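Local structure of peptidase family U32 (Geobacillus thermoleovorans, 4HE6) at residues 60-63 with 64-67; 78-81 with 82-85. The protein is of unknown function, but forms the all-beta C-terminal domain of a putative U32 family peptidase. One frame throughout, in Å; residues are numbered along the deposited sequence.

Contact 1 and contact 2 are two local contacts of one small all-beta domain, and both reach its antiparallel sheet. Contact 1 comes first along the chain: residues 60-67 run from strand 60-61, short and weakly bonded at one edge of the sheet, into the loop before strand 70-74. Contact 2 follows after that strand, where residues 78-85 lead into strand 84-87. Their centres lie about 19 Å apart on opposite sides of the chain's centre. The nearest atoms are about 7 Å apart, so the two do not touch. Contact 1 lies where the chain leaves an edge strand, contact 2 where it enters an inner strand between 35-39 and 10-16.

Contact 1 of 2, residues 60-63 with 64-67; sequences ELDA and ARHP. With ACT (acetate ion), chain C.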
# COMPACT_ATOMS: atom_id res chain seq x y z
N GLU A 60 -3.48 9.65 11.99
CA GLU A 60 -4.23 9.38 10.79
C GLU A 60 -3.94 10.46 9.75
O GLU A 60 -3.78 11.63 10.12
CB GLU A 60 -5.72 9.35 11.05
CG GLU A 60 -6.08 8.03 11.74
CD GLU A 60 -7.44 8.11 12.36
OE1 GLU A 60 -7.47 8.23 13.62
OE2 GLU A 60 -8.44 8.15 11.58
N LEU A 61 -3.91 10.03 8.52
CA LEU A 61 -3.60 10.88 7.39
C LEU A 61 -4.79 10.98 6.45
O LEU A 61 -5.43 10.00 6.09
CB LEU A 61 -2.39 10.33 6.64
CG LEU A 61 -1.19 9.95 7.47
CD1 LEU A 61 -0.08 9.37 6.58
CD2 LEU A 61 -0.70 11.15 8.29
N ASP A 62 -5.04 12.22 5.98
CA ASP A 62 -6.05 12.35 4.94
C ASP A 62 -5.62 11.80 3.61
O ASP A 62 -6.46 11.37 2.80
CB ASP A 62 -6.53 13.81 4.78
CG ASP A 62 -5.52 14.74 4.22
OD1 ASP A 62 -4.35 14.65 4.65
OD2 ASP A 62 -5.93 15.57 3.35
N ALA A 63 -4.33 11.74 3.39
CA ALA A 63 -3.76 11.19 2.16
C ALA A 63 -2.31 10.81 2.46
O ALA A 63 -1.67 11.44 3.30
CB ALA A 63 -3.80 12.17 1.00
N ALA A 64 -1.77 9.87 1.70
CA ALA A 64 -0.34 9.57 1.64
C ALA A 64 0.21 10.35 0.46
O ALA A 64 0.21 9.89 -0.68
CB ALA A 64 -0.12 8.07 1.49
N ARG A 65 0.56 11.62 0.70
CA ARG A 65 0.88 12.57 -0.36
C ARG A 65 2.35 12.93 -0.41
O ARG A 65 2.76 13.77 -1.22
CB ARG A 65 0.06 13.86 -0.24
CG ARG A 65 0.37 14.64 1.00
CD ARG A 65 -0.22 16.03 0.97
NE ARG A 65 -1.64 16.02 0.76
CZ ARG A 65 -2.58 15.80 1.67
NH1 ARG A 65 -2.22 15.59 2.91
NH2 ARG A 65 -3.88 15.79 1.37
N HIS A 66 3.21 12.35 0.44
CA HIS A 66 4.61 12.70 0.53
C HIS A 66 5.47 11.54 0.05
O HIS A 66 5.44 10.47 0.67
CB HIS A 66 4.97 13.02 1.95
CG HIS A 66 4.27 14.20 2.50
ND1 HIS A 66 4.33 15.45 1.92
CD2 HIS A 66 3.48 14.29 3.56
CE1 HIS A 66 3.59 16.26 2.67
NE2 HIS A 66 3.07 15.59 3.66
N PRO A 67 6.18 11.72 -1.06
CA PRO A 67 6.98 10.61 -1.63
C PRO A 67 7.89 9.97 -0.57
O PRO A 67 8.62 10.61 0.15
CB PRO A 67 7.75 11.28 -2.75
CG PRO A 67 6.79 12.33 -3.20
CD PRO A 67 6.23 12.91 -1.92
C ACT C . -3.68 16.50 -2.10
O ACT C . -2.51 16.84 -1.87
OXT ACT C . -4.26 15.61 -1.45
CH3 ACT C . -4.42 17.17 -3.22
O HOH W 1 0.93 12.17 3.66
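Arg65 lays one face of its guanidinium over the methyl group of Ala63, with Ala63 CB 3.6 Å from Arg65 NH2 and displaced toward the rim of the group. The edge of the same group meets Asp62 in an end-on, two-pronged salt bridge. Arg65 NH1 donates to Asp62 OD1 at 2.9 Å, and NH2 donates to OD2 of the same aspartate with an N-H...O angle of 171°. Both carboxylate oxygens stay close to the guanidinium plane. The carboxylate itself is turned, with the two planes 38° apart. NH1 meets OD1 on its syn side, while NH2 reaches OD2 from above the carboxylate plane. The arginine chain curls back to make this grip: CG sits between the backbone N and the carbonyl carbon (chi1 65°), and a second bend comes at chi3.

An acetate, probably from the crystallisation liquor, takes another edge of the guanidinium. Arg65 NE donates to acetate O at 2.9 Å, and Arg65 NH2 donates to OXT. The acetate is also hydrogen-bonded to His29 NE2, and the side chains of Ala63 and Arg65 touch His29. A water bridges the backbone of Ala63 and Arg65. It donates to Ala63 O at 2.7 Å and accepts from Arg65 N at 3.0 Å. Ala64 ties this loop to the fold. It bonds through its backbone to Phe30, receives a bond from Gln26 NE2 at its carbonyl oxygen and packs its side chain on Val71 of strand 70-74.

NH2 is shared between two anions, one oxygen from each. Four bonds at its edges fix the rotation of the guanidinium. Asp62 is the protein's own partner across this contact; the acetate probably adds to the balance of charge in the crystal.

Contact 2 of 2, residues 78-81 with 82-85; sequences PLFP and YNMM
Asn83 and Phe80 join through two hydrogen bonds across a type II beta turn that runs from Phe80 to Asn83. The turn's own bond goes from Asn83 N to Phe80 O, 3.1 Å long. The second comes back from the other residue: Phe80 N donates to Asn83 OD1 at 2.9 Å with an N-H...O angle of 161°. This donor stands above the amide carbonyl plane, well tilted out of it. The Asn83 side chain bends back toward Phe80, its CG anti to the carbonyl carbon and beside the backbone N.

Phe80 and Asn83 lie side by side and point the same way. Their ring and amide planes are 75° apart, with Asn83 OD1 near the ring's edge, 3.9 Å from Phe80 CD1. At the turn's corner, Pro81 CB packs on Tyr82 CD1 at 3.6 Å. Pro81 and Tyr82 are the two central residues, and Tyr82 takes the positive phi (78°) that a type II turn asks of its third position.

The next shell ties the turn to its neighbours. Leu79 packs on Phe38, Val12 and Ile43, while Tyr82 lies against Leu11 and Leu13. Within the turn, Tyr82 and Asn83 bond through their backbones to Val12; beyond it, in strand 84-87, Met84 bonds to Phe39. An alanine in place of Asn83 would probably leave Phe80 N and Pro41 O without their amide partners, and the chain before the turn less firmly tied. Both ends of that amide are engaged: OD1 accepts from Phe80 N, and Asn83 ND2 donates to Pro41 O.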
# COMPACT_ATOMS: atom_id res chain seq x y z
N PRO A 78 -3.19 -11.46 2.84
CA PRO A 78 -1.77 -11.39 3.17
C PRO A 78 -0.93 -10.86 2.04
O PRO A 78 -1.23 -11.04 0.84
CB PRO A 78 -1.41 -12.83 3.52
CG PRO A 78 -2.73 -13.44 4.03
CD PRO A 78 -3.75 -12.82 3.07
N LEU A 79 0.16 -10.20 2.43
CA LEU A 79 1.18 -9.62 1.58
C LEU A 79 2.55 -10.05 2.06
O LEU A 79 2.74 -10.31 3.25
CB LEU A 79 1.12 -8.09 1.60
CG LEU A 79 -0.17 -7.54 1.02
CD1 LEU A 79 -0.26 -6.03 1.31
CD2 LEU A 79 -0.30 -7.79 -0.47
N PHE A 80 3.48 -10.09 1.11
CA PHE A 80 4.87 -10.27 1.48
C PHE A 80 5.66 -9.00 1.30
O PHE A 80 5.30 -8.16 0.48
CB PHE A 80 5.49 -11.34 0.61
CG PHE A 80 4.91 -12.69 0.76
CD1 PHE A 80 3.98 -13.20 -0.10
CD2 PHE A 80 5.33 -13.47 1.85
CE1 PHE A 80 3.42 -14.44 0.06
CE2 PHE A 80 4.79 -14.72 2.03
CZ PHE A 80 3.85 -15.21 1.14
N PRO A 81 6.74 -8.81 2.04
CA PRO A 81 7.61 -7.66 1.81
C PRO A 81 8.01 -7.63 0.34
O PRO A 81 8.36 -8.61 -0.27
CB PRO A 81 8.79 -7.97 2.71
CG PRO A 81 8.20 -8.77 3.85
CD PRO A 81 7.21 -9.66 3.15
N TYR A 82 7.90 -6.41 -0.21
CA TYR A 82 8.33 -6.06 -1.56
C TYR A 82 7.37 -6.48 -2.65
O TYR A 82 7.64 -6.25 -3.82
CB TYR A 82 9.82 -6.42 -1.84
CG TYR A 82 10.62 -5.72 -0.76
CD1 TYR A 82 11.04 -6.36 0.37
CD2 TYR A 82 10.84 -4.35 -0.81
CE1 TYR A 82 11.72 -5.74 1.41
CE2 TYR A 82 11.50 -3.71 0.20
CZ TYR A 82 11.94 -4.38 1.30
OH TYR A 82 12.59 -3.74 2.33
N ASN A 83 6.16 -6.99 -2.26
CA ASN A 83 5.05 -6.84 -3.15
C ASN A 83 4.79 -5.36 -3.41
O ASN A 83 5.24 -4.51 -2.67
CB ASN A 83 3.82 -7.56 -2.60
CG ASN A 83 3.91 -9.11 -2.66
OD1 ASN A 83 3.37 -9.79 -1.82
ND2 ASN A 83 4.62 -9.72 -3.60
N MET A 84 4.07 -5.10 -4.47
CA MET A 84 3.84 -3.75 -4.93
C MET A 84 2.36 -3.41 -4.92
O MET A 84 1.48 -4.28 -4.88
CB MET A 84 4.41 -3.65 -6.35
CG MET A 84 5.89 -4.02 -6.52
SD MET A 84 6.63 -3.83 -8.15
CE MET A 84 6.60 -2.08 -8.47
N MET A 85 2.06 -2.12 -4.94
CA MET A 85 0.71 -1.61 -4.92
C MET A 85 0.56 -0.55 -6.00
O MET A 85 1.43 0.31 -6.13
CB MET A 85 0.40 -0.94 -3.56
CG MET A 85 -1.06 -0.60 -3.39
SD MET A 85 -1.40 0.35 -1.88
CE MET A 85 -0.94 1.98 -2.46